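Local coordinates for protein beta-galactosidase/beta-glucuronidase (Faecalibacterium prausnitzii L2-6, PDB 6MVF) that binds flavin mononucleotide and acts as a gut-microbial beta-glucuronidase of glycosyl hydrolase family 2, probably hydrolysing beta-glucuronides, at residues W246-P251 with G285-N290; T294-V299 with A329-L334; I323-G328 with L350-W355; I484-C489 with H531-F536. All coordinates share one frame; numbering follows the deposited sequence.

Contact 1 of 4, residues W246-P251 with G285-N290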
loop_
_atom_site.group_PDB
_atom_site.type_symbol
_atom_site.label_atom_id
_atom_site.label_comp_id
_atom_site.label_asym_id
_atom_site.label_seq_id
_atom_site.Cartn_x
_atom_site.Cartn_y
_atom_site.Cartn_z
ATOM N N TRP A 246 2.308 -7.806 29.258
ATOM C CA TRP A 246 2.009 -8.728 28.164
ATOM C C TRP A 246 1.175 -9.915 28.668
ATOM O O TRP A 246 1.511 -10.536 29.685
ATOM C CB TRP A 246 3.319 -9.225 27.536
ATOM C CG TRP A 246 3.122 -10.085 26.315
ATOM C CD1 TRP A 246 3.153 -9.673 25.016
ATOM C CD2 TRP A 246 2.839 -11.493 26.279
ATOM N NE1 TRP A 246 2.918 -10.732 24.172
ATOM C CE2 TRP A 246 2.716 -11.860 24.926
ATOM C CE3 TRP A 246 2.681 -12.478 27.259
ATOM C CZ2 TRP A 246 2.443 -13.173 24.527
ATOM C CZ3 TRP A 246 2.418 -13.773 26.864
ATOM C CH2 TRP A 246 2.297 -14.111 25.508
ATOM N N SER A 247 0.093 -10.236 27.954
ATOM C CA SER A 247 -0.624 -11.495 28.175
ATOM C C SER A 247 -1.212 -11.953 26.847
ATOM O O SER A 247 -1.167 -11.228 25.857
ATOM C CB SER A 247 -1.720 -11.359 29.241
ATOM O OG SER A 247 -2.857 -10.685 28.728
ATOM N N MET A 248 -1.744 -13.181 26.822
ATOM C CA MET A 248 -2.355 -13.703 25.592
ATOM C C MET A 248 -3.547 -12.863 25.156
ATOM O O MET A 248 -3.764 -12.675 23.952
ATOM C CB MET A 248 -2.783 -15.171 25.761
ATOM C CG MET A 248 -1.611 -16.127 25.963
ATOM S SD MET A 248 -0.986 -16.155 27.669
ATOM C CE MET A 248 -2.373 -16.998 28.459
ATOM N N ASP A 249 -4.311 -12.328 26.110
ATOM C CA ASP A 249 -5.437 -11.468 25.771
ATOM C C ASP A 249 -5.015 -10.043 25.385
ATOM O O ASP A 249 -5.655 -9.428 24.522
ATOM C CB ASP A 249 -6.425 -11.450 26.933
ATOM C CG ASP A 249 -7.338 -12.659 26.922
ATOM O OD1 ASP A 249 -7.493 -13.290 25.837
ATOM O OD2 ASP A 249 -7.898 -12.983 27.994
ATOM N N GLU A 250 -3.954 -9.500 26.009
ATOM C CA GLU A 250 -3.415 -8.167 25.717
ATOM C C GLU A 250 -1.910 -8.266 25.502
ATOM O O GLU A 250 -1.122 -8.012 26.422
ATOM C CB GLU A 250 -3.693 -7.188 26.856
ATOM C CG GLU A 250 -5.130 -6.719 27.005
ATOM C CD GLU A 250 -5.246 -5.528 27.978
ATOM O OE1 GLU A 250 -4.860 -4.382 27.597
ATOM O OE2 GLU A 250 -5.700 -5.749 29.133
ATOM N N PRO A 251 -1.474 -8.642 24.313
ATOM C CA PRO A 251 -0.021 -8.833 24.100
ATOM C C PRO A 251 0.739 -7.530 23.876
ATOM O O PRO A 251 1.303 -7.282 22.806
ATOM C CB PRO A 251 0.004 -9.736 22.862
ATOM C CG PRO A 251 -1.215 -9.278 22.103
ATOM C CD PRO A 251 -2.258 -9.102 23.159
ATOM N N GLY A 285 -2.869 -25.859 41.086
ATOM C CA GLY A 285 -3.404 -24.625 40.551
ATOM C C GLY A 285 -3.396 -24.492 39.042
ATOM O O GLY A 285 -4.196 -23.735 38.495
ATOM N N GLY A 286 -2.512 -25.205 38.350
ATOM C CA GLY A 286 -2.379 -24.990 36.925
ATOM C C GLY A 286 -1.554 -23.750 36.613
ATOM O O GLY A 286 -0.643 -23.377 37.353
ATOM N N PHE A 287 -1.900 -23.095 35.508
ATOM C CA PHE A 287 -1.139 -21.969 34.978
ATOM C C PHE A 287 -1.767 -20.634 35.382
ATOM O O PHE A 287 -2.991 -20.471 35.341
ATOM C CB PHE A 287 -1.036 -22.067 33.451
ATOM C CG PHE A 287 -0.316 -20.927 32.817
ATOM C CD1 PHE A 287 1.056 -20.930 32.729
ATOM C CD2 PHE A 287 -1.017 -19.845 32.308
ATOM C CE1 PHE A 287 1.714 -19.877 32.150
ATOM C CE2 PHE A 287 -0.367 -18.791 31.727
ATOM C CZ PHE A 287 1.003 -18.804 31.652
ATOM N N SER A 288 -0.917 -19.688 35.785
ATOM C CA SER A 288 -1.295 -18.302 36.026
ATOM C C SER A 288 -0.330 -17.406 35.279
ATOM O O SER A 288 0.868 -17.691 35.212
ATOM C CB SER A 288 -1.236 -17.894 37.510
ATOM O OG SER A 288 -1.927 -18.794 38.349
ATOM N N ILE A 289 -0.830 -16.301 34.747
ATOM C CA ILE A 289 0.049 -15.289 34.184
ATOM C C ILE A 289 -0.346 -13.947 34.781
ATOM O O ILE A 289 -1.540 -13.638 34.881
ATOM C CB ILE A 289 0.003 -15.282 32.647
ATOM C CG1 ILE A 289 0.907 -14.174 32.099
ATOM C CG2 ILE A 289 -1.423 -15.186 32.160
ATOM C CD1 ILE A 289 1.177 -14.306 30.596
ATOM N N ASN A 290 0.651 -13.189 35.249
ATOM C CA ASN A 290 0.423 -11.871 35.852
ATOM C C ASN A 290 -0.585 -11.949 36.992
ATOM O O ASN A 290 -1.415 -11.054 37.159
ATOM C CB ASN A 290 -0.035 -10.844 34.804
ATOM C CG ASN A 290 1.022 -10.591 33.728
ATOM O OD1 ASN A 290 2.222 -10.570 34.019
ATOM N ND2 ASN A 290 0.583 -10.418 32.478
#

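Contact 2 of 4, residues T294-V299 with A329-L334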
loop_
_atom_site.group_PDB
_atom_site.type_symbol
_atom_site.label_atom_id
_atom_site.label_comp_id
_atom_site.label_asym_id
_atom_site.label_seq_id
_atom_site.Cartn_x
_atom_site.Cartn_y
_atom_site.Cartn_z
ATOM N N THR A 294 -5.238 -18.824 34.630
ATOM C CA THR A 294 -5.570 -18.847 33.207
ATOM C C THR A 294 -5.201 -20.203 32.629
ATOM O O THR A 294 -4.080 -20.400 32.142
ATOM C CB THR A 294 -4.847 -17.736 32.445
ATOM O OG1 THR A 294 -5.021 -16.492 33.129
ATOM C CG2 THR A 294 -5.389 -17.608 31.023
ATOM N N PRO A 295 -6.120 -21.167 32.659
ATOM C CA PRO A 295 -5.794 -22.486 32.097
ATOM C C PRO A 295 -5.376 -22.353 30.635
ATOM O O PRO A 295 -6.003 -21.623 29.862
ATOM C CB PRO A 295 -7.100 -23.275 32.263
ATOM C CG PRO A 295 -7.801 -22.616 33.413
ATOM C CD PRO A 295 -7.460 -21.140 33.277
ATOM N N LEU A 296 -4.271 -23.028 30.278
ATOM C CA LEU A 296 -3.763 -23.041 28.907
ATOM C C LEU A 296 -4.482 -24.114 28.093
ATOM O O LEU A 296 -4.352 -25.309 28.378
ATOM C CB LEU A 296 -2.257 -23.288 28.895
ATOM C CG LEU A 296 -1.384 -22.155 29.452
ATOM C CD1 LEU A 296 0.045 -22.321 29.003
ATOM C CD2 LEU A 296 -1.932 -20.762 29.050
ATOM N N ARG A 297 -5.238 -23.695 27.081
ATOM C CA ARG A 297 -6.003 -24.603 26.233
ATOM C C ARG A 297 -5.693 -24.275 24.777
ATOM O O ARG A 297 -6.080 -23.211 24.272
ATOM C CB ARG A 297 -7.504 -24.492 26.527
ATOM C CG ARG A 297 -7.887 -24.772 27.992
ATOM C CD ARG A 297 -7.452 -26.200 28.421
ATOM N NE ARG A 297 -7.850 -26.568 29.778
ATOM C CZ ARG A 297 -7.007 -26.732 30.800
ATOM N NH1 ARG A 297 -5.702 -26.555 30.645
ATOM N NH2 ARG A 297 -7.473 -27.068 31.992
ATOM N N GLY A 298 -4.983 -25.170 24.100
ATOM C CA GLY A 298 -4.556 -24.860 22.754
ATOM C C GLY A 298 -4.202 -26.040 21.873
ATOM O O GLY A 298 -4.836 -27.099 21.935
ATOM N N VAL A 299 -3.189 -25.848 21.020
ATOM C CA VAL A 299 -2.927 -26.740 19.897
ATOM C C VAL A 299 -1.422 -26.808 19.666
ATOM O O VAL A 299 -0.652 -25.989 20.166
ATOM C CB VAL A 299 -3.666 -26.268 18.606
ATOM C CG1 VAL A 299 -5.146 -26.113 18.849
ATOM C CG2 VAL A 299 -3.122 -24.947 18.119
ATOM N N ALA A 329 -7.738 -20.519 20.966
ATOM C CA ALA A 329 -6.590 -21.071 21.665
ATOM C C ALA A 329 -5.738 -19.968 22.298
ATOM O O ALA A 329 -5.525 -18.903 21.711
ATOM C CB ALA A 329 -5.747 -21.890 20.680
ATOM N N ASN A 330 -5.220 -20.229 23.494
ATOM C CA ASN A 330 -4.305 -19.290 24.133
ATOM C C ASN A 330 -2.895 -19.839 24.262
ATOM O O ASN A 330 -2.022 -19.148 24.795
ATOM C CB ASN A 330 -4.812 -18.886 25.516
ATOM C CG ASN A 330 -4.953 -20.069 26.452
ATOM O OD1 ASN A 330 -4.615 -21.205 26.099
ATOM N ND2 ASN A 330 -5.429 -19.809 27.664
ATOM N N THR A 331 -2.645 -21.063 23.803
ATOM C CA THR A 331 -1.312 -21.640 23.860
ATOM C C THR A 331 -1.045 -22.382 22.563
ATOM O O THR A 331 -1.961 -22.937 21.943
ATOM C CB THR A 331 -1.153 -22.577 25.094
ATOM O OG1 THR A 331 0.176 -23.100 25.149
ATOM C CG2 THR A 331 -2.158 -23.718 25.080
ATOM N N ILE A 332 0.209 -22.368 22.139
ATOM C CA ILE A 332 0.627 -23.120 20.967
ATOM C C ILE A 332 1.902 -23.865 21.306
ATOM O O ILE A 332 2.914 -23.238 21.643
ATOM C CB ILE A 332 0.874 -22.236 19.743
ATOM C CG1 ILE A 332 -0.418 -21.601 19.242
ATOM C CG2 ILE A 332 1.524 -23.090 18.649
ATOM C CD1 ILE A 332 -0.176 -20.475 18.227
ATOM N N ARG A 333 1.871 -25.193 21.179
ATOM C CA ARG A 333 3.084 -25.994 21.262
ATOM C C ARG A 333 3.728 -26.062 19.877
ATOM O O ARG A 333 3.151 -26.620 18.933
ATOM C CB ARG A 333 2.795 -27.394 21.799
ATOM C CG ARG A 333 4.029 -28.274 21.772
ATOM C CD ARG A 333 3.754 -29.668 22.276
ATOM N NE ARG A 333 4.950 -30.501 22.198
ATOM C CZ ARG A 333 4.938 -31.791 21.884
ATOM N NH1 ARG A 333 3.789 -32.399 21.613
ATOM N NH2 ARG A 333 6.078 -32.467 21.831
ATOM N N LEU A 334 4.922 -25.492 19.757
ATOM C CA LEU A 334 5.598 -25.387 18.466
ATOM C C LEU A 334 6.536 -26.581 18.266
ATOM O O LEU A 334 7.765 -26.475 18.271
ATOM C CB LEU A 334 6.324 -24.051 18.375
ATOM C CG LEU A 334 5.290 -22.997 17.998
ATOM C CD1 LEU A 334 5.914 -21.634 17.841
ATOM C CD2 LEU A 334 4.559 -23.425 16.714
#

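Contact 3 of 4, residues I323-G328 with L350-W355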
loop_
_atom_site.group_PDB
_atom_site.type_symbol
_atom_site.label_atom_id
_atom_site.label_comp_id
_atom_site.label_asym_id
_atom_site.label_seq_id
_atom_site.Cartn_x
_atom_site.Cartn_y
_atom_site.Cartn_z
ATOM N N ILE A 323 -5.612 -18.019 12.184
ATOM C CA ILE A 323 -6.593 -19.094 12.276
ATOM C C ILE A 323 -6.643 -19.651 13.697
ATOM O O ILE A 323 -7.728 -19.854 14.267
ATOM C CB ILE A 323 -6.294 -20.185 11.238
ATOM C CG1 ILE A 323 -6.602 -19.650 9.843
ATOM C CG2 ILE A 323 -7.130 -21.409 11.534
ATOM C CD1 ILE A 323 -6.021 -20.478 8.695
ATOM N N ILE A 324 -5.473 -19.839 14.316
ATOM C CA ILE A 324 -5.455 -20.371 15.675
ATOM C C ILE A 324 -6.040 -19.367 16.667
ATOM O O ILE A 324 -6.716 -19.765 17.628
ATOM C CB ILE A 324 -4.029 -20.804 16.045
ATOM C CG1 ILE A 324 -3.600 -21.961 15.129
ATOM C CG2 ILE A 324 -3.956 -21.214 17.521
ATOM C CD1 ILE A 324 -2.106 -22.115 15.003
ATOM N N LYS A 325 -5.827 -18.058 16.441
ATOM C CA LYS A 325 -6.458 -17.032 17.268
ATOM C C LYS A 325 -7.981 -17.073 17.166
ATOM O O LYS A 325 -8.677 -16.987 18.184
ATOM C CB LYS A 325 -5.947 -15.640 16.889
ATOM C CG LYS A 325 -6.365 -14.538 17.876
ATOM C CD LYS A 325 -5.484 -14.612 19.118
ATOM C CE LYS A 325 -5.900 -13.636 20.169
ATOM N NZ LYS A 325 -5.134 -13.874 21.398
ATOM N N GLU A 326 -8.522 -17.195 15.948
ATOM C CA GLU A 326 -9.977 -17.267 15.787
ATOM C C GLU A 326 -10.567 -18.477 16.498
ATOM O O GLU A 326 -11.737 -18.458 16.906
ATOM C CB GLU A 326 -10.340 -17.331 14.299
ATOM C CG GLU A 326 -10.029 -16.076 13.501
ATOM C CD GLU A 326 -9.950 -16.330 11.986
ATOM O OE1 GLU A 326 -9.548 -15.386 11.237
ATOM O OE2 GLU A 326 -10.288 -17.468 11.553
ATOM N N LEU A 327 -9.783 -19.553 16.599
ATOM C CA LEU A 327 -10.196 -20.751 17.310
ATOM C C LEU A 327 -10.432 -20.473 18.792
ATOM O O LEU A 327 -11.273 -21.125 19.421
ATOM C CB LEU A 327 -9.129 -21.835 17.119
ATOM C CG LEU A 327 -9.378 -23.176 17.798
ATOM C CD1 LEU A 327 -10.615 -23.848 17.210
ATOM C CD2 LEU A 327 -8.158 -24.056 17.688
ATOM N N GLY A 328 -9.722 -19.509 19.361
ATOM C CA GLY A 328 -9.815 -19.249 20.781
ATOM C C GLY A 328 -8.750 -19.937 21.605
ATOM O O GLY A 328 -8.864 -19.958 22.830
ATOM N N LEU A 350 0.172 -11.599 18.473
ATOM C CA LEU A 350 -1.210 -12.003 18.663
ATOM C C LEU A 350 -1.487 -12.526 20.064
ATOM O O LEU A 350 -2.656 -12.594 20.462
ATOM C CB LEU A 350 -1.600 -13.047 17.615
ATOM C CG LEU A 350 -1.537 -12.486 16.185
ATOM C CD1 LEU A 350 -1.861 -13.539 15.143
ATOM C CD2 LEU A 350 -2.498 -11.335 16.033
ATOM N N GLY A 351 -0.447 -12.880 20.825
ATOM C CA GLY A 351 -0.618 -13.345 22.188
ATOM C C GLY A 351 -0.997 -14.807 22.330
ATOM O O GLY A 351 -2.184 -15.148 22.383
ATOM N N PHE A 352 0.020 -15.675 22.368
ATOM C CA PHE A 352 -0.114 -17.087 22.706
ATOM C C PHE A 352 1.019 -17.465 23.642
ATOM O O PHE A 352 2.159 -17.033 23.439
ATOM C CB PHE A 352 -0.017 -18.032 21.492
ATOM C CG PHE A 352 -1.048 -17.812 20.452
ATOM C CD1 PHE A 352 -2.343 -18.273 20.629
ATOM C CD2 PHE A 352 -0.715 -17.205 19.256
ATOM C CE1 PHE A 352 -3.312 -18.095 19.639
ATOM C CE2 PHE A 352 -1.673 -17.029 18.259
ATOM C CZ PHE A 352 -2.975 -17.470 18.451
ATOM N N ALA A 353 0.715 -18.313 24.624
ATOM C CA ALA A 353 1.743 -18.959 25.435
ATOM C C ALA A 353 2.408 -20.059 24.608
ATOM O O ALA A 353 1.733 -21.006 24.198
ATOM C CB ALA A 353 1.109 -19.528 26.710
ATOM N N VAL A 354 3.713 -19.949 24.349
ATOM C CA VAL A 354 4.408 -20.839 23.417
ATOM C C VAL A 354 5.306 -21.819 24.168
ATOM O O VAL A 354 6.078 -21.424 25.053
ATOM C CB VAL A 354 5.241 -20.057 22.391
ATOM C CG1 VAL A 354 6.142 -21.018 21.598
ATOM C CG2 VAL A 354 4.333 -19.268 21.467
ATOM N N TRP A 355 5.210 -23.095 23.793
ATOM C CA TRP A 355 6.141 -24.152 24.177
ATOM C C TRP A 355 7.072 -24.385 22.978
ATOM O O TRP A 355 6.626 -24.826 21.911
ATOM C CB TRP A 355 5.347 -25.396 24.607
ATOM C CG TRP A 355 6.011 -26.805 24.589
ATOM C CD1 TRP A 355 7.066 -27.244 23.819
ATOM C CD2 TRP A 355 5.606 -27.943 25.371
ATOM N NE1 TRP A 355 7.337 -28.562 24.079
ATOM C CE2 TRP A 355 6.460 -29.021 25.023
ATOM C CE3 TRP A 355 4.597 -28.161 26.328
ATOM C CZ2 TRP A 355 6.347 -30.294 25.605
ATOM C CZ3 TRP A 355 4.481 -29.430 26.902
ATOM C CH2 TRP A 355 5.360 -30.475 26.540
#

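Contact 4 of 4, residues I484-C489 with H531-F536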
loop_
_atom_site.group_PDB
_atom_site.type_symbol
_atom_site.label_atom_id
_atom_site.label_comp_id
_atom_site.label_asym_id
_atom_site.label_seq_id
_atom_site.Cartn_x
_atom_site.Cartn_y
_atom_site.Cartn_z
ATOM N N ILE A 484 -1.136 -32.231 29.043
ATOM C CA ILE A 484 -1.257 -33.183 27.944
ATOM C C ILE A 484 -0.709 -32.512 26.691
ATOM O O ILE A 484 -1.373 -31.648 26.095
ATOM C CB ILE A 484 -2.702 -33.675 27.747
ATOM C CG1 ILE A 484 -3.165 -34.441 28.995
ATOM C CG2 ILE A 484 -2.821 -34.561 26.497
ATOM C CD1 ILE A 484 -2.191 -35.554 29.470
ATOM N N SER A 485 0.505 -32.911 26.290
ATOM C CA SER A 485 1.192 -32.266 25.175
ATOM C C SER A 485 0.725 -32.752 23.811
ATOM O O SER A 485 0.973 -32.067 22.817
ATOM C CB SER A 485 2.705 -32.467 25.301
ATOM O OG SER A 485 3.014 -33.801 25.681
ATOM N N GLU A 486 0.120 -33.941 23.731
ATOM C CA GLU A 486 -0.550 -34.420 22.527
ATOM C C GLU A 486 -1.728 -35.271 22.945
ATOM O O GLU A 486 -1.620 -36.091 23.864
ATOM C CB GLU A 486 0.316 -35.286 21.591
ATOM C CG GLU A 486 1.636 -34.717 21.169
ATOM C CD GLU A 486 2.360 -35.607 20.169
ATOM O OE1 GLU A 486 1.758 -36.613 19.706
ATOM O OE2 GLU A 486 3.535 -35.294 19.842
ATOM N N TYR A 487 -2.841 -35.048 22.262
ATOM C CA TYR A 487 -3.993 -35.927 22.222
ATOM C C TYR A 487 -4.716 -35.598 20.925
ATOM O O TYR A 487 -4.592 -34.487 20.406
ATOM C CB TYR A 487 -4.905 -35.732 23.437
ATOM C CG TYR A 487 -5.650 -34.419 23.474
ATOM C CD1 TYR A 487 -5.059 -33.263 24.001
ATOM C CD2 TYR A 487 -6.946 -34.327 22.983
ATOM C CE1 TYR A 487 -5.758 -32.054 24.033
ATOM C CE2 TYR A 487 -7.647 -33.136 23.013
ATOM C CZ TYR A 487 -7.057 -32.006 23.539
ATOM O OH TYR A 487 -7.787 -30.840 23.572
ATOM N N GLY A 488 -5.446 -36.557 20.384
ATOM C CA GLY A 488 -6.122 -36.296 19.135
ATOM C C GLY A 488 -6.562 -37.583 18.466
ATOM O O GLY A 488 -6.473 -38.663 19.029
ATOM N N CYS A 489 -7.006 -37.433 17.230
ATOM C CA CYS A 489 -7.740 -38.496 16.574
ATOM C C CYS A 489 -7.829 -38.131 15.104
ATOM O O CYS A 489 -7.910 -36.947 14.768
ATOM C CB CYS A 489 -9.114 -38.617 17.226
ATOM S SG CYS A 489 -10.235 -39.689 16.469
ATOM N N HIS A 531 -2.723 -29.567 24.610
ATOM C CA HIS A 531 -2.392 -29.215 23.232
ATOM C C HIS A 531 -2.961 -30.267 22.291
ATOM O O HIS A 531 -2.478 -31.403 22.261
ATOM C CB HIS A 531 -0.884 -29.105 23.045
ATOM C CG HIS A 531 -0.256 -27.980 23.800
ATOM N ND1 HIS A 531 0.400 -28.165 24.999
ATOM C CD2 HIS A 531 -0.182 -26.653 23.529
ATOM C CE1 HIS A 531 0.856 -27.002 25.431
ATOM N NE2 HIS A 531 0.517 -26.070 24.558
ATOM N N VAL A 532 -3.973 -29.890 21.510
ATOM C CA VAL A 532 -4.476 -30.764 20.454
ATOM C C VAL A 532 -3.359 -31.113 19.489
ATOM O O VAL A 532 -2.692 -30.229 18.934
ATOM C CB VAL A 532 -5.622 -30.087 19.692
ATOM C CG1 VAL A 532 -5.992 -30.914 18.440
ATOM C CG2 VAL A 532 -6.794 -29.873 20.610
ATOM N N TRP A 533 -3.151 -32.403 19.274
ATOM C CA TRP A 533 -2.385 -32.855 18.126
ATOM C C TRP A 533 -3.410 -33.141 17.040
ATOM O O TRP A 533 -4.233 -34.050 17.187
ATOM C CB TRP A 533 -1.550 -34.082 18.470
ATOM C CG TRP A 533 -0.512 -34.407 17.425
ATOM C CD1 TRP A 533 -0.587 -35.375 16.459
ATOM C CD2 TRP A 533 0.745 -33.758 17.242
ATOM N NE1 TRP A 533 0.556 -35.374 15.699
ATOM C CE2 TRP A 533 1.387 -34.385 16.154
ATOM C CE3 TRP A 533 1.402 -32.722 17.904
ATOM C CZ2 TRP A 533 2.640 -33.995 15.704
ATOM C CZ3 TRP A 533 2.646 -32.345 17.461
ATOM C CH2 TRP A 533 3.258 -32.987 16.372
ATOM N N ASN A 534 -3.433 -32.326 15.985
ATOM C CA ASN A 534 -2.567 -31.174 15.739
ATOM C C ASN A 534 -3.522 -30.095 15.158
ATOM O O ASN A 534 -4.672 -30.410 14.844
ATOM C CB ASN A 534 -1.415 -31.578 14.777
ATOM C CG ASN A 534 -0.423 -30.453 14.490
ATOM O OD1 ASN A 534 -0.712 -29.534 13.730
ATOM N ND2 ASN A 534 0.774 -30.553 15.065
ATOM N N MET A 535 -3.080 -28.833 15.035
ATOM C CA MET A 535 -3.957 -27.804 14.474
ATOM C C MET A 535 -4.314 -28.112 13.030
ATOM O O MET A 535 -5.475 -27.967 12.619
ATOM C CB MET A 535 -3.298 -26.422 14.544
ATOM C CG MET A 535 -4.187 -25.299 14.049
ATOM S SD MET A 535 -5.689 -24.995 15.031
ATOM C CE MET A 535 -6.562 -23.828 13.989
ATOM N N PHE A 536 -3.316 -28.507 12.242
ATOM C CA PHE A 536 -3.469 -28.774 10.825
ATOM C C PHE A 536 -2.977 -30.179 10.541
ATOM O O PHE A 536 -1.989 -30.618 11.140
ATOM C CB PHE A 536 -2.659 -27.794 9.967
ATOM C CG PHE A 536 -2.880 -26.367 10.303
ATOM C CD1 PHE A 536 -4.053 -25.718 9.909
ATOM C CD2 PHE A 536 -1.924 -25.660 11.005
ATOM C CE1 PHE A 536 -4.263 -24.377 10.225
ATOM C CE2 PHE A 536 -2.125 -24.308 11.330
ATOM C CZ PHE A 536 -3.292 -23.668 10.948
HETATM O O HOH W 1 -0.282 -31.549 20.673
HETATM O O HOH W 2 -7.036 -34.670 16.511
#

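Contact 1 of 4, residues W246-P251 with G285-N290
Two extended first torsions bring Trp246 and Ile289 together: Trp246 CG is anti to the backbone N (chi1 -175°), and Ile289 CG1 takes the same setting, carrying CD1 to the edge of the indole, near its plane, 4.0 Å from Trp246 CZ3. Met248, bent at chi2 and chi3, shares that methyl: its SD is 4.1 Å from Ile289 CD1, and its CE sits obliquely beside the neighbouring ring, 4.2 Å from Phe287 CE2. The contact is a worked example of an interdomain seam in family 2 enzymes: the loop 246-251 belongs to the immunoglobulin-like beta-sandwich domain that precedes the barrel, whereas strand 286-289 forms a hairpin with strand 292-300, the first strand of the TIM barrel. A polar tie lies beside the apolar patch. Asn290 ND2 donates to Trp246 O at 2.9 Å; the oxygen lies close to the amide plane of Asn290, but the donor stands well above the carbonyl plane. Asn290 OD1 accepts from Ser278 N, so both ends of the amide are fixed. On the loop side, Ser247 OG accepts from Glu250 N in an ST motif at 3.2 Å, while Trp246 NE1 donates to Asp348 O in the barrel.

Contact 2 of 4, residues T294-V299 with A329-L334
Strands 296-299 and 331-334 run in parallel register at Val299 and Ile332, their short axes 4.9 Å apart and inclined by 48°, and Val299 forms the ladder's two bonds there, its N donating to Thr331 O and its O accepting from Arg333 N at 2.8 Å. At the beginning of the pair a side chain takes over the work of a backbone. Asn330, with CG between its own N and carbonyl carbon (chi1 60°), lays its amide alongside Pro295 and Arg297. OD1 receives Arg297 N on a lone pair, in the carbonyl plane, at 2.7 Å, and ND2 donates almost straight to Pro295 O at 2.9 Å, with that oxygen in the amide plane. Asn330 N completes the grip by donating to Arg297 O. The Thr331 CG2 methyl lies against the backbone at Gly298, and Thr331 CG2 is 3.8 Å from Leu296 CB, the two side chains crossing at about a right angle; Gly298 has no CB, and one would run into Thr331 O. The hydroxyl of Thr331 is directed elsewhere, to Ala353 O and His531 NE2. These are the first two strands of the TIM barrel, joined through helix 314-327 as a beta-alpha-beta unit. With an oxygen and an N-H side by side, the carboxamide can imitate a peptide group and satisfy backbone N-H and C=O groups of the neighbouring strand before regular register begins.

Contact 3 of 4, residues I323-G328 with L350-W355
Ile324 and Lys325, consecutive on helix 314-327, straddle the end of the Phe352 ring, and this is the tightly packed half of the contact. Ile324 CG2 lies 3.8 Å from Phe352 CE1, approaching obliquely. Lys325 N sits at the ring's edge, in its plane, and Lys325 CB is 3.8 Å from Phe352 CZ. Phe352 and Ile324 are buried. The other half, around Lys325 and Leu350, is partly exposed, and one polar group holds it. With CG anti to the backbone N (chi1 -169°) and a bend at chi2, the lysine chain turns along Leu350 so that NZ donates to Leu350 O at 2.9 Å, tilted 20° from the carbonyl plane. A second bond, to Gly351 O at 3.4 Å, is weak, as is one to Met248 O in the beta-sandwich loop. The ammonium thus gathers carbonyls where helix 341-350 ends and Gly351, with its positive phi, turns the chain toward the next strand. A leucine in place of Lys325 would probably leave Leu350 O without its charged donor and free the turn at Gly351 to shift. Gly328 ends the first helix in a Schellman motif. Around this the TIM-barrel layering is plain: helix 314-327 rests against strand 331-334, where Ile324 and Phe352 both touch Ile332, and Phe352 also leans on Cys347 of helix 341-350 as the chain enters strand 353-357.

Contact 4 of 4, residues I484-C489 with H531-F536
Tyr487 O accepts from Trp533 N at 2.8 Å, and His531 N donates to Ile484 O at 2.9 Å, nearly along the C=O axis; these bonds join the last two strands of the TIM barrel, 482-487 and 529-532, which run parallel. At its C-terminal end the pair carries a stack. The Glu486 carboxylate, carried out along the indole by a chain extended beyond CG (chi2 -176°), lies flat over one face of the Trp533 ring, planes 10° apart and Glu486 CD 3.8 Å from Trp533 CE3, the side chains pointing the same way. Glu486 OE1 is hydrogen-bonded to Tyr455 OH. A phenylalanine in place of Trp533 has no outer ring under OE2 and would probably leave that side of the Glu486 carboxylate without its stacking partner and freer to turn. Asn534 ND2 occupies the opposite indole face; the peptide bond joining Trp533 to Asn534 is cis, as in many related clan A glycosidases. Away from the stack, Tyr487 presents one ring face to Val532 CA, with Val532 CG2 3.6 Å from Tyr487 CZ, while the Tyr487 hydroxyl is hydrogen-bonded to that of Tyr571. Beyond the strands, in an Asx turn, Asn534 OD1 receives Phe536 N on a lone pair at 3.2 Å.

How the contacts relate
Contacts 2 and 4 meet where the barrel closes: strand 292-300 is flanked by strands 331-334 and 529-532, and Gly298 O lies 3.0 Å from Val532 N. Contact 3 interleaves with contact 2 along the chain, their centres about 7 Å apart, and adds the next strand, with Leu334 N 2.8 Å from Trp355 O. Contact 1 sits at the seam with the immunoglobulin-like domain, continuing into contact 2 through the hairpin (Phe287 O to Thr294 N, 2.9 Å); its centre is about 21 Å from that of contact 4. Met535 of contact 4 packs on Ile323, Ile324 and Leu327 of contact 3. All four lie away from the FMN pocket.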